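Local coordinates for signal transduction protein PmrD (Escherichia coli, PDB 4HN7) that interacts with the phosphorylated response regulator BasR to mediate induction of BasR-activated genes, giving polymyxin resistance in some natural isolates, at residues A[42-46]-A[55-59]; A[30-36]-A[64-70]; A[1-7]-A[19-24]. One frame throughout, in Å; residues are numbered along the deposited sequence.

Interaction 1 (A[42-46]-A[55-59]); sequences VGDLL and CINRE
Asn57 meets Leu45 and Asp44 at the open end of the antiparallel hairpin formed by strands 45-50 and 53-56 of the PmrD barrel. Its backbone N gives a nearly straight hydrogen bond of 2.6 Å to Leu45 O, in the carbonyl plane. Its side-chain OD1 takes the amide of the same residue, Leu45 N, at 3.0 Å, the donor tilted 29° from the amide carbonyl plane, so Asn57 uses main chain and side chain to grip both polar backbone atoms of Leu45. CG lies beside the backbone N (chi1 -65°), which turns the amide back toward the partner strand. Its ND2 makes a weak bond of 3.4 Å to Asp44 OD2, with carboxylate and amide planes 79° apart; Asp44 OD1 is held by Lys41 N. One residue further into the hairpin, Leu46 and Ile56 form a non-hydrogen-bonded pair whose side chains lie side by side, facing Val64. Asn57 and Arg58 occupy the centre of a type I' turn, closed by Glu59 N on Ile56 O at 2.9 Å. Arg58 sends its guanidinium to Glu2, while the aliphatic part of its bent chain rests on Leu45, CD to CD2 at 3.8 Å.

Interaction 2 (A[30-36]-A[64-70]); sequences MIAEVKS and VKVLSAS
Glu33 O is gripped by two successive amides of the facing strand, Leu67 N at 2.7 Å and Ser68 N at 3.1 Å. The Ser68 donor lies in the carbonyl plane on a lone pair, whereas that of Leu67 is tilted 16° from the plane. This is a classic beta bulge in the antiparallel pairing of strands 29-35 and 63-71, and it shifts the register by one residue between Glu33 and Val34. At the bulge itself Glu33 N reaches Ser68 O at 2.7 Å; on either side of it the ladder is regular, Ile31 with Ser70 and Lys35 with Lys65 each exchanging two backbone bonds. The extra residue, Leu67, turns its CB toward the partner strand, 3.3 Å from Glu33 O. With CG beside the backbone N (chi1 -64°), the side chain then runs along the strand until CD1 touches Lys35 CB at 3.8 Å. Ala32, Val34, Ala69 and Val66 share one face of the sheet, where Val34 meets Leu19 of the next strand. Val34 CB also packs on Val64 CG2 at 3.9 Å. The other face carries Ile31 and Glu33, which lie against helix 74-84 at Trp77 and Val83, and Lys35, which packs on Leu61 of the second subunit. At the far end the bent chain of Met30 brings CE to 4.0 Å from Ala69 CB. Apolar side chains thus line the face that meets Leu19, while backbone amides and carbonyls carry the polar pairing across the strands; the doubly held Glu33 O lets that pairing continue past the inserted residue.

Interaction 3 (A[1-7]-A[19-24]); sequences MEWLVKK and LMLCDA
Strands 3-9 and 16-23 pair here as the N-terminal antiparallel hairpin of the PmrD barrel, joined by a backbone ladder with a classic beta bulge and by side chains on both faces. Leu4 and Cys22 exchange two hydrogen bonds, Leu4 N reaching Cys22 O at 2.9 Å in a nearly straight line. At the bulge Lys6 and Lys7 both face Met20: Met20 O takes Lys6 N at 2.8 Å, tilted 32° from the carbonyl plane, and Lys7 N only weakly, while Met20 N returns a bond to Lys7 O. The register therefore slips by one residue after Val5. Trp3, Val5 and Leu21 share a face. There Val5 splits its two methyls, CG1 against Leu19 CD2 at 4.0 Å and CG2 against Leu21 CD2 at 3.8 Å, and Leu21 leans on Leu46 and Ala32 from neighbouring strands. The Trp3 ring approaches Leu21 CB and the backbone of Cys22 and Asp23 obliquely through CE3, its CZ3 reaching Asp23 CB at 3.9 Å; ring and carboxylate planes stand 45° apart. Asp23 OD2 is held by Ile28 N. On the other face lie Leu4, Cys22, Lys7 and Met20. Beside the bulge, Lys6 lays its CG 4.0 Å from Cys22 SG. Lys7 makes a cation-pi contact with Trp77 of helix 74-84, so the hairpin meets the helix on this side. Met20 crosses the aliphatic part of Lys7 at a slant, its chain bent at chi2 (-90°) and again at chi3, which brings Met20 CE to 3.5 Å from Lys7 CD.

Overall arrangement
From the N terminus, interaction 3 comes first, closing the short loop between strands 3-9 and 16-23. Strand 29-35 then adds to the sheet beside 16-23, with Ala32 and Met30 bonded to Leu19 and Leu21, and opens the longer loop that interaction 2 closes with strand 63-71. Interaction 1 is nested inside that loop, as the hairpin 45-50/53-56, while interaction 3 precedes both in series. Val64 joins interactions 2 and 1. The barrel is closed where strand 45-50 meets 3-9: Asp44 O probably accepts a bond from Val5 N, and the Arg58-Glu2 pair also ties interaction 1 to interaction 3. The disulfide Cys9-Cys81 links the first strand to helix 74-84.

Interaction 1 (A[42-46]-A[55-59])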
ATOM      1  N   VAL A  42     -16.492   6.597  -5.346  1.00 59.58           N
ATOM      2  CA  VAL A  42     -16.676   8.019  -5.390  1.00 52.31           C
ATOM      3  C   VAL A  42     -16.874   8.527  -3.974  1.00 56.30           C
ATOM      4  O   VAL A  42     -17.409   7.821  -3.103  1.00 51.29           O
ATOM      5  CB  VAL A  42     -17.735   8.486  -6.439  1.00 53.16           C
ATOM      6  CG1 VAL A  42     -18.404   7.320  -7.073  1.00 62.62           C
ATOM      7  CG2 VAL A  42     -18.751   9.423  -5.872  1.00 59.78           C
ATOM      8  N   GLY A  43     -16.351   9.750  -3.780  1.00 53.56           N
ATOM      9  CA  GLY A  43     -16.297  10.450  -2.512  1.00 47.08           C
ATOM     10  C   GLY A  43     -15.104  10.052  -1.683  1.00 51.54           C
ATOM     11  O   GLY A  43     -14.981  10.535  -0.568  1.00 54.34           O
ATOM     12  N   ASP A  44     -14.250   9.159  -2.196  1.00 47.67           N
ATOM     13  CA  ASP A  44     -12.936   8.909  -1.622  1.00 44.44           C
ATOM     14  C   ASP A  44     -11.902  10.029  -1.862  1.00 44.23           C
ATOM     15  O   ASP A  44     -11.936  10.815  -2.818  1.00 40.66           O
ATOM     16  CB  ASP A  44     -12.393   7.573  -2.061  1.00 50.41           C
ATOM     17  CG  ASP A  44     -13.157   6.404  -1.433  1.00 65.26           C
ATOM     18  OD1 ASP A  44     -12.848   5.214  -1.702  1.00 78.15           O
ATOM     19  OD2 ASP A  44     -14.092   6.670  -0.658  1.00 71.47           O
ATOM     20  N   LEU A  45     -11.021  10.136  -0.882  1.00 43.09           N
ATOM     21  CA  LEU A  45      -9.913  11.037  -0.916  1.00 45.85           C
ATOM     22  C   LEU A  45      -8.675  10.195  -1.266  1.00 49.43           C
ATOM     23  O   LEU A  45      -8.424   9.164  -0.650  1.00 48.39           O
ATOM     24  CB  LEU A  45      -9.703  11.631   0.470  1.00 45.23           C
ATOM     25  CG  LEU A  45      -8.527  12.556   0.743  1.00 44.35           C
ATOM     26  CD1 LEU A  45      -8.830  13.891   0.181  1.00 44.72           C
ATOM     27  CD2 LEU A  45      -8.287  12.694   2.221  1.00 44.79           C
ATOM     28  N   LEU A  46      -7.879  10.684  -2.211  1.00 51.15           N
ATOM     29  CA  LEU A  46      -6.541  10.130  -2.471  1.00 51.73           C
ATOM     30  C   LEU A  46      -5.456  11.099  -2.071  1.00 48.36           C
ATOM     31  O   LEU A  46      -5.441  12.202  -2.561  1.00 56.49           O
ATOM     32  CB  LEU A  46      -6.372   9.843  -3.948  1.00 50.33           C
ATOM     33  CG  LEU A  46      -7.378   8.847  -4.471  1.00 51.53           C
ATOM     34  CD1 LEU A  46      -7.306   8.951  -5.958  1.00 58.56           C
ATOM     35  CD2 LEU A  46      -7.069   7.445  -4.006  1.00 51.63           C
ATOM     36  N   CYS A  55      -2.662   7.104  -1.183  1.00 52.08           N
ATOM     37  CA  CYS A  55      -3.432   6.227  -0.359  1.00 47.70           C
ATOM     38  C   CYS A  55      -4.881   6.691  -0.393  1.00 43.90           C
ATOM     39  O   CYS A  55      -5.177   7.805  -0.783  1.00 49.16           O
ATOM     40  CB  CYS A  55      -2.843   6.137   1.044  1.00 50.66           C
ATOM     41  SG  CYS A  55      -2.560   7.666   1.943  1.00 54.13           S
ATOM     42  N   ILE A  56      -5.779   5.812   0.012  1.00 48.02           N
ATOM     43  CA  ILE A  56      -7.212   6.034  -0.052  1.00 49.33           C
ATOM     44  C   ILE A  56      -7.670   6.426   1.337  1.00 44.49           C
ATOM     45  O   ILE A  56      -7.465   5.687   2.301  1.00 44.99           O
ATOM     46  CB  ILE A  56      -7.935   4.749  -0.558  1.00 48.84           C
ATOM     47  CG1 ILE A  56      -7.355   4.296  -1.915  1.00 47.52           C
ATOM     48  CG2 ILE A  56      -9.443   4.976  -0.710  1.00 48.47           C
ATOM     49  CD1 ILE A  56      -7.467   2.802  -2.143  1.00 48.40           C
ATOM     50  N   ASN A  57      -8.266   7.599   1.457  1.00 47.96           N
ATOM     51  CA  ASN A  57      -8.870   8.050   2.751  1.00 43.18           C
ATOM     52  C   ASN A  57      -7.838   7.994   3.881  1.00 46.21           C
ATOM     53  O   ASN A  57      -8.088   7.565   5.015  1.00 50.31           O
ATOM     54  CB  ASN A  57     -10.068   7.202   3.106  1.00 43.96           C
ATOM     55  CG  ASN A  57     -11.190   7.358   2.151  1.00 43.45           C
ATOM     56  OD1 ASN A  57     -11.380   8.406   1.537  1.00 45.68           O
ATOM     57  ND2 ASN A  57     -11.939   6.301   1.997  1.00 43.58           N
ATOM     58  N   ARG A  58      -6.651   8.421   3.519  1.00 53.48           N
ATOM     59  CA  ARG A  58      -5.560   8.579   4.399  1.00 49.86           C
ATOM     60  C   ARG A  58      -5.164   7.300   5.066  1.00 54.90           C
ATOM     61  O   ARG A  58      -4.471   7.336   6.059  1.00 64.05           O
ATOM     62  CB  ARG A  58      -5.867   9.702   5.360  1.00 58.32           C
ATOM     63  CG  ARG A  58      -5.227  10.995   4.894  1.00 66.12           C
ATOM     64  CD  ARG A  58      -5.972  12.262   5.237  1.00 71.07           C
ATOM     65  NE  ARG A  58      -5.119  13.117   6.077  1.00 88.43           N
ATOM     66  CZ  ARG A  58      -4.026  13.761   5.681  1.00 89.17           C
ATOM     67  NH1 ARG A  58      -3.613  13.694   4.414  1.00 85.82           N
ATOM     68  NH2 ARG A  58      -3.351  14.490   6.574  1.00101.02           N
ATOM     69  N   GLU A  59      -5.539   6.164   4.481  1.00 55.79           N
ATOM     70  CA  GLU A  59      -5.069   4.867   4.939  1.00 55.55           C
ATOM     71  C   GLU A  59      -3.841   4.436   4.186  1.00 52.51           C
ATOM     72  O   GLU A  59      -3.969   3.899   3.124  1.00 53.05           O
ATOM     73  CB  GLU A  59      -6.128   3.832   4.690  1.00 63.20           C
ATOM     74  CG  GLU A  59      -7.328   4.038   5.553  1.00 72.97           C
ATOM     75  CD  GLU A  59      -8.262   2.888   5.439  1.00 87.45           C
ATOM     76  OE1 GLU A  59      -9.330   3.071   4.792  1.00110.99           O
ATOM     77  OE2 GLU A  59      -7.880   1.808   5.957  1.00100.37           O
TER

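Interaction 2 (A[30-36]-A[64-70])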
ATOM      1  N   MET A  30      -9.194  15.968 -13.348  1.00 49.29           N
ATOM      2  CA  MET A  30      -8.251  15.162 -14.088  1.00 47.49           C
ATOM      3  C   MET A  30      -8.976  13.876 -14.323  1.00 49.67           C
ATOM      4  O   MET A  30      -9.951  13.606 -13.682  1.00 46.08           O
ATOM      5  CB  MET A  30      -6.969  14.856 -13.297  1.00 52.76           C
ATOM      6  CG  MET A  30      -6.125  16.051 -12.920  1.00 55.11           C
ATOM      7  SD  MET A  30      -5.174  16.870 -14.237  1.00 62.67           S
ATOM      8  CE  MET A  30      -3.923  15.637 -14.473  1.00 59.49           C
ATOM      9  N   ILE A  31      -8.515  13.120 -15.293  1.00 48.71           N
ATOM     10  CA  ILE A  31      -8.949  11.790 -15.509  1.00 47.46           C
ATOM     11  C   ILE A  31      -7.702  11.016 -15.229  1.00 46.86           C
ATOM     12  O   ILE A  31      -6.628  11.417 -15.647  1.00 50.71           O
ATOM     13  CB  ILE A  31      -9.353  11.565 -16.976  1.00 50.97           C
ATOM     14  CG1 ILE A  31     -10.502  12.480 -17.276  1.00 53.33           C
ATOM     15  CG2 ILE A  31      -9.699  10.078 -17.222  1.00 54.78           C
ATOM     16  CD1 ILE A  31     -10.942  12.529 -18.712  1.00 57.23           C
ATOM     17  N   ALA A  32      -7.831   9.887 -14.554  1.00 48.74           N
ATOM     18  CA  ALA A  32      -6.661   9.128 -14.203  1.00 48.37           C
ATOM     19  C   ALA A  32      -6.928   7.659 -14.283  1.00 47.05           C
ATOM     20  O   ALA A  32      -7.930   7.204 -13.847  1.00 48.43           O
ATOM     21  CB  ALA A  32      -6.165   9.520 -12.825  1.00 50.16           C
ATOM     22  N   GLU A  33      -5.957   6.951 -14.820  1.00 52.07           N
ATOM     23  CA  GLU A  33      -5.948   5.543 -14.921  1.00 57.10           C
ATOM     24  C   GLU A  33      -5.089   5.064 -13.748  1.00 60.83           C
ATOM     25  O   GLU A  33      -3.915   5.451 -13.615  1.00 49.95           O
ATOM     26  CB  GLU A  33      -5.324   5.209 -16.258  1.00 70.67           C
ATOM     27  CG  GLU A  33      -5.591   3.828 -16.828  1.00 87.11           C
ATOM     28  CD  GLU A  33      -5.336   3.797 -18.347  1.00114.46           C
ATOM     29  OE1 GLU A  33      -4.206   3.405 -18.772  1.00117.47           O
ATOM     30  OE2 GLU A  33      -6.257   4.201 -19.117  1.00123.87           O
ATOM     31  N   VAL A  34      -5.682   4.259 -12.864  1.00 56.53           N
ATOM     32  CA  VAL A  34      -5.011   3.889 -11.644  1.00 52.16           C
ATOM     33  C   VAL A  34      -5.025   2.388 -11.519  1.00 51.41           C
ATOM     34  O   VAL A  34      -5.719   1.745 -12.212  1.00 52.85           O
ATOM     35  CB  VAL A  34      -5.628   4.548 -10.367  1.00 49.99           C
ATOM     36  CG1 VAL A  34      -5.787   6.043 -10.523  1.00 46.97           C
ATOM     37  CG2 VAL A  34      -6.955   3.939 -10.021  1.00 53.96           C
ATOM     38  N   LYS A  35      -4.238   1.871 -10.603  1.00 51.50           N
ATOM     39  CA  LYS A  35      -4.209   0.493 -10.309  1.00 54.98           C
ATOM     40  C   LYS A  35      -4.198   0.358  -8.783  1.00 53.26           C
ATOM     41  O   LYS A  35      -3.398   1.004  -8.120  1.00 55.47           O
ATOM     42  CB  LYS A  35      -2.916  -0.049 -10.878  1.00 62.12           C
ATOM     43  CG  LYS A  35      -2.790  -1.537 -10.787  1.00 64.32           C
ATOM     44  CD  LYS A  35      -1.331  -1.973 -10.833  1.00 77.10           C
ATOM     45  CE  LYS A  35      -1.178  -3.474 -11.098  1.00 80.29           C
ATOM     46  NZ  LYS A  35      -2.290  -4.314 -10.552  1.00 83.34           N
ATOM     47  N   SER A  36      -5.058  -0.486  -8.232  1.00 53.57           N
ATOM     48  CA  SER A  36      -5.055  -0.710  -6.789  1.00 56.34           C
ATOM     49  C   SER A  36      -5.553  -2.074  -6.502  1.00 58.04           C
ATOM     50  O   SER A  36      -6.353  -2.611  -7.246  1.00 62.94           O
ATOM     51  CB  SER A  36      -6.032   0.257  -6.073  1.00 58.48           C
ATOM     52  OG  SER A  36      -6.005   0.079  -4.654  1.00 60.59           O
ATOM     53  N   VAL A  64      -2.684   3.179  -3.972  1.00 55.17           N
ATOM     54  CA  VAL A  64      -3.048   3.124  -5.383  1.00 54.20           C
ATOM     55  C   VAL A  64      -1.939   3.737  -6.229  1.00 54.53           C
ATOM     56  O   VAL A  64      -1.304   4.673  -5.793  1.00 50.10           O
ATOM     57  CB  VAL A  64      -4.412   3.770  -5.749  1.00 56.37           C
ATOM     58  CG1 VAL A  64      -5.170   4.228  -4.551  1.00 61.71           C
ATOM     59  CG2 VAL A  64      -4.248   4.909  -6.705  1.00 61.29           C
ATOM     60  N   LYS A  65      -1.727   3.188  -7.432  1.00 55.02           N
ATOM     61  CA  LYS A  65      -0.621   3.597  -8.333  1.00 51.08           C
ATOM     62  C   LYS A  65      -1.357   4.283  -9.427  1.00 51.16           C
ATOM     63  O   LYS A  65      -2.349   3.724  -9.919  1.00 51.56           O
ATOM     64  CB  LYS A  65       0.139   2.376  -8.879  1.00 56.62           C
ATOM     65  CG  LYS A  65       1.685   2.446  -8.960  1.00 67.07           C
ATOM     66  CD  LYS A  65       2.314   1.052  -9.252  1.00 80.84           C
ATOM     67  CE  LYS A  65       3.692   0.749  -8.570  1.00 91.86           C
ATOM     68  NZ  LYS A  65       4.145  -0.699  -8.325  1.00 79.11           N
ATOM     69  N   VAL A  66      -0.948   5.508  -9.758  1.00 49.61           N
ATOM     70  CA  VAL A  66      -1.466   6.202 -10.916  1.00 49.80           C
ATOM     71  C   VAL A  66      -0.666   5.745 -12.103  1.00 47.60           C
ATOM     72  O   VAL A  66       0.495   5.923 -12.125  1.00 53.68           O
ATOM     73  CB  VAL A  66      -1.296   7.711 -10.834  1.00 48.11           C
ATOM     74  CG1 VAL A  66      -1.673   8.341 -12.123  1.00 46.90           C
ATOM     75  CG2 VAL A  66      -2.161   8.280  -9.751  1.00 53.73           C
ATOM     76  N   LEU A  67      -1.322   5.156 -13.070  1.00 49.38           N
ATOM     77  CA  LEU A  67      -0.696   4.664 -14.251  1.00 51.23           C
ATOM     78  C   LEU A  67      -0.638   5.736 -15.326  1.00 61.70           C
ATOM     79  O   LEU A  67       0.293   5.780 -16.112  1.00 67.89           O
ATOM     80  CB  LEU A  67      -1.477   3.459 -14.755  1.00 51.50           C
ATOM     81  CG  LEU A  67      -1.429   2.297 -13.759  1.00 55.55           C
ATOM     82  CD1 LEU A  67      -2.100   1.089 -14.357  1.00 55.20           C
ATOM     83  CD2 LEU A  67      -0.020   1.910 -13.367  1.00 53.40           C
ATOM     84  N   SER A  68      -1.628   6.606 -15.391  1.00 63.29           N
ATOM     85  CA  SER A  68      -1.540   7.772 -16.274  1.00 57.72           C
ATOM     86  C   SER A  68      -2.648   8.720 -15.940  1.00 54.46           C
ATOM     87  O   SER A  68      -3.638   8.306 -15.330  1.00 55.45           O
ATOM     88  CB  SER A  68      -1.657   7.394 -17.752  1.00 67.82           C
ATOM     89  OG  SER A  68      -3.010   7.297 -18.169  1.00 79.20           O
ATOM     90  N   ALA A  69      -2.473   9.974 -16.375  1.00 52.72           N
ATOM     91  CA  ALA A  69      -3.431  11.057 -16.186  1.00 51.63           C
ATOM     92  C   ALA A  69      -3.497  12.103 -17.285  1.00 51.07           C
ATOM     93  O   ALA A  69      -2.529  12.377 -17.970  1.00 57.18           O
ATOM     94  CB  ALA A  69      -3.146  11.763 -14.890  1.00 55.49           C
ATOM     95  N   SER A  70      -4.659  12.726 -17.372  1.00 48.53           N
ATOM     96  CA  SER A  70      -4.911  13.770 -18.320  1.00 54.24           C
ATOM     97  C   SER A  70      -5.838  14.702 -17.655  1.00 51.23           C
ATOM     98  O   SER A  70      -6.435  14.337 -16.687  1.00 61.16           O
ATOM     99  CB  SER A  70      -5.625  13.174 -19.509  1.00 60.22           C
ATOM    100  OG  SER A  70      -5.619  11.770 -19.397  1.00 71.21           O
TER

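Interaction 3 (A[1-7]-A[19-24])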
ATOM      1  N   MET A   1      -0.888  17.229  -3.612  1.00 78.96           N
ATOM      2  CA  MET A   1      -2.362  17.415  -3.657  1.00 64.47           C
ATOM      3  C   MET A   1      -3.133  16.157  -3.368  1.00 59.85           C
ATOM      4  O   MET A   1      -2.819  15.062  -3.821  1.00 69.59           O
ATOM      5  CB  MET A   1      -2.820  17.911  -5.026  1.00 64.13           C
ATOM      6  CG  MET A   1      -2.581  19.367  -5.273  1.00 64.72           C
ATOM      7  SD  MET A   1      -3.305  19.797  -6.844  1.00 71.27           S
ATOM      8  CE  MET A   1      -2.817  21.534  -6.918  1.00 82.00           C
ATOM      9  N   GLU A   2      -4.218  16.380  -2.666  1.00 57.15           N
ATOM     10  CA  GLU A   2      -5.204  15.399  -2.417  1.00 50.65           C
ATOM     11  C   GLU A   2      -6.259  15.575  -3.469  1.00 44.87           C
ATOM     12  O   GLU A   2      -6.454  16.668  -3.979  1.00 44.02           O
ATOM     13  CB  GLU A   2      -5.735  15.629  -1.030  1.00 54.39           C
ATOM     14  CG  GLU A   2      -4.662  15.398   0.054  1.00 61.23           C
ATOM     15  CD  GLU A   2      -5.179  15.591   1.496  1.00 64.05           C
ATOM     16  OE1 GLU A   2      -6.035  16.461   1.680  1.00 70.65           O
ATOM     17  OE2 GLU A   2      -4.727  14.921   2.457  1.00 66.42           O
ATOM     18  N   TRP A   3      -6.950  14.497  -3.791  1.00 43.32           N
ATOM     19  CA  TRP A   3      -7.855  14.485  -4.913  1.00 39.14           C
ATOM     20  C   TRP A   3      -9.062  13.865  -4.394  1.00 39.49           C
ATOM     21  O   TRP A   3      -8.966  12.941  -3.660  1.00 39.96           O
ATOM     22  CB  TRP A   3      -7.287  13.612  -5.991  1.00 42.36           C
ATOM     23  CG  TRP A   3      -6.014  14.180  -6.556  1.00 51.15           C
ATOM     24  CD1 TRP A   3      -4.717  13.884  -6.182  1.00 45.73           C
ATOM     25  CD2 TRP A   3      -5.915  15.216  -7.577  1.00 48.65           C
ATOM     26  NE1 TRP A   3      -3.846  14.688  -6.899  1.00 46.06           N
ATOM     27  CE2 TRP A   3      -4.557  15.487  -7.767  1.00 42.27           C
ATOM     28  CE3 TRP A   3      -6.851  15.902  -8.360  1.00 44.04           C
ATOM     29  CZ2 TRP A   3      -4.129  16.423  -8.689  1.00 46.45           C
ATOM     30  CZ3 TRP A   3      -6.420  16.834  -9.264  1.00 43.85           C
ATOM     31  CH2 TRP A   3      -5.078  17.074  -9.444  1.00 47.73           C
ATOM     32  N   LEU A   4     -10.204  14.343  -4.808  1.00 45.21           N
ATOM     33  CA  LEU A   4     -11.449  13.695  -4.483  1.00 54.13           C
ATOM     34  C   LEU A   4     -11.929  12.919  -5.698  1.00 50.84           C
ATOM     35  O   LEU A   4     -11.984  13.441  -6.798  1.00 45.27           O
ATOM     36  CB  LEU A   4     -12.450  14.765  -4.117  1.00 62.30           C
ATOM     37  CG  LEU A   4     -13.085  14.669  -2.730  1.00 74.92           C
ATOM     38  CD1 LEU A   4     -12.546  13.534  -1.880  1.00 76.63           C
ATOM     39  CD2 LEU A   4     -12.897  15.983  -1.985  1.00 82.84           C
ATOM     40  N   VAL A   5     -12.247  11.662  -5.529  1.00 42.39           N
ATOM     41  CA  VAL A   5     -12.753  10.902  -6.649  1.00 46.46           C
ATOM     42  C   VAL A   5     -14.171  11.310  -6.953  1.00 46.95           C
ATOM     43  O   VAL A   5     -15.033  10.996  -6.177  1.00 55.64           O
ATOM     44  CB  VAL A   5     -12.781   9.435  -6.323  1.00 45.52           C
ATOM     45  CG1 VAL A   5     -13.295   8.638  -7.517  1.00 49.23           C
ATOM     46  CG2 VAL A   5     -11.400   8.995  -5.862  1.00 51.25           C
ATOM     47  N   LYS A   6     -14.411  11.982  -8.076  1.00 51.43           N
ATOM     48  CA  LYS A   6     -15.750  12.429  -8.473  1.00 51.28           C
ATOM     49  C   LYS A   6     -16.512  11.398  -9.261  1.00 52.27           C
ATOM     50  O   LYS A   6     -17.711  11.429  -9.223  1.00 64.18           O
ATOM     51  CB  LYS A   6     -15.699  13.699  -9.302  1.00 54.66           C
ATOM     52  CG  LYS A   6     -15.444  14.988  -8.508  1.00 58.79           C
ATOM     53  CD  LYS A   6     -16.602  15.323  -7.580  1.00 72.61           C
ATOM     54  CE  LYS A   6     -17.207  16.691  -7.899  1.00 87.91           C
ATOM     55  NZ  LYS A   6     -18.683  16.734  -7.616  1.00101.63           N
ATOM     56  N   LYS A   7     -15.836  10.516  -9.982  1.00 54.18           N
ATOM     57  CA  LYS A   7     -16.476   9.479 -10.782  1.00 47.96           C
ATOM     58  C   LYS A   7     -15.535   8.356 -10.937  1.00 50.94           C
ATOM     59  O   LYS A   7     -14.386   8.607 -11.118  1.00 57.17           O
ATOM     60  CB  LYS A   7     -16.707   9.916 -12.210  1.00 59.22           C
ATOM     61  CG  LYS A   7     -17.490  11.186 -12.450  1.00 67.26           C
ATOM     62  CD  LYS A   7     -17.054  11.755 -13.798  1.00 82.78           C
ATOM     63  CE  LYS A   7     -17.978  12.839 -14.323  1.00102.32           C
ATOM     64  NZ  LYS A   7     -19.071  12.245 -15.142  1.00121.85           N
ATOM     65  N   LEU A  19     -10.642   7.110 -13.288  1.00 58.40           N
ATOM     66  CA  LEU A  19     -11.209   7.944 -12.250  1.00 49.59           C
ATOM     67  C   LEU A  19     -11.244   9.369 -12.706  1.00 46.12           C
ATOM     68  O   LEU A  19     -10.336   9.837 -13.309  1.00 55.30           O
ATOM     69  CB  LEU A  19     -10.365   7.865 -10.979  1.00 48.55           C
ATOM     70  CG  LEU A  19     -10.178   6.540 -10.275  1.00 45.32           C
ATOM     71  CD1 LEU A  19      -9.242   6.823  -9.132  1.00 45.77           C
ATOM     72  CD2 LEU A  19     -11.447   5.868  -9.757  1.00 45.36           C
ATOM     73  N   MET A  20     -12.314  10.055 -12.418  1.00 49.08           N
ATOM     74  CA  MET A  20     -12.328  11.451 -12.564  1.00 54.65           C
ATOM     75  C   MET A  20     -12.075  11.950 -11.140  1.00 52.08           C
ATOM     76  O   MET A  20     -12.617  11.444 -10.196  1.00 52.95           O
ATOM     77  CB  MET A  20     -13.668  11.899 -13.136  1.00 56.82           C
ATOM     78  CG  MET A  20     -13.644  13.253 -13.832  1.00 64.61           C
ATOM     79  SD  MET A  20     -13.974  14.695 -12.789  1.00 82.81           S
ATOM     80  CE  MET A  20     -15.709  14.951 -13.146  1.00 81.02           C
ATOM     81  N   LEU A  21     -11.178  12.900 -11.005  1.00 52.84           N
ATOM     82  CA  LEU A  21     -10.678  13.361  -9.724  1.00 51.98           C
ATOM     83  C   LEU A  21     -10.756  14.861  -9.757  1.00 47.87           C
ATOM     84  O   LEU A  21     -10.610  15.431 -10.780  1.00 57.12           O
ATOM     85  CB  LEU A  21      -9.223  12.982  -9.597  1.00 50.22           C
ATOM     86  CG  LEU A  21      -8.830  11.534  -9.633  1.00 50.61           C
ATOM     87  CD1 LEU A  21      -7.331  11.544  -9.800  1.00 51.32           C
ATOM     88  CD2 LEU A  21      -9.252  10.787  -8.366  1.00 48.96           C
ATOM     89  N   CYS A  22     -11.038  15.534  -8.679  1.00 48.37           N
ATOM     90  CA  CYS A  22     -10.788  16.938  -8.711  1.00 54.50           C
ATOM     91  C   CYS A  22     -10.106  17.367  -7.414  1.00 53.42           C
ATOM     92  O   CYS A  22     -10.323  16.751  -6.391  1.00 58.91           O
ATOM     93  CB  CYS A  22     -12.047  17.693  -8.999  1.00 56.93           C
ATOM     94  SG  CYS A  22     -12.984  18.009  -7.524  1.00 73.00           S
ATOM     95  N   ASP A  23      -9.241  18.379  -7.506  1.00 59.34           N
ATOM     96  CA  ASP A  23      -8.546  18.996  -6.379  1.00 63.76           C
ATOM     97  C   ASP A  23      -9.555  19.721  -5.408  1.00 72.69           C
ATOM     98  O   ASP A  23     -10.675  20.019  -5.793  1.00 80.07           O
ATOM     99  CB  ASP A  23      -7.313  19.829  -6.906  1.00 58.56           C
ATOM    100  CG  ASP A  23      -7.564  21.324  -7.078  1.00 68.56           C
ATOM    101  OD1 ASP A  23      -6.637  22.118  -6.764  1.00 79.81           O
ATOM    102  OD2 ASP A  23      -8.649  21.754  -7.535  1.00 80.97           O
ATOM    103  N   ALA A  24      -9.187  19.911  -4.128  1.00 89.67           N
ATOM    104  CA  ALA A  24      -9.978  20.701  -3.141  1.00 73.06           C
ATOM    105  C   ALA A  24      -9.914  22.152  -3.491  1.00 76.38           C
ATOM    106  O   ALA A  24      -8.905  22.824  -3.313  1.00 86.17           O
ATOM    107  CB  ALA A  24      -9.403  20.538  -1.767  1.00 88.87           C
TER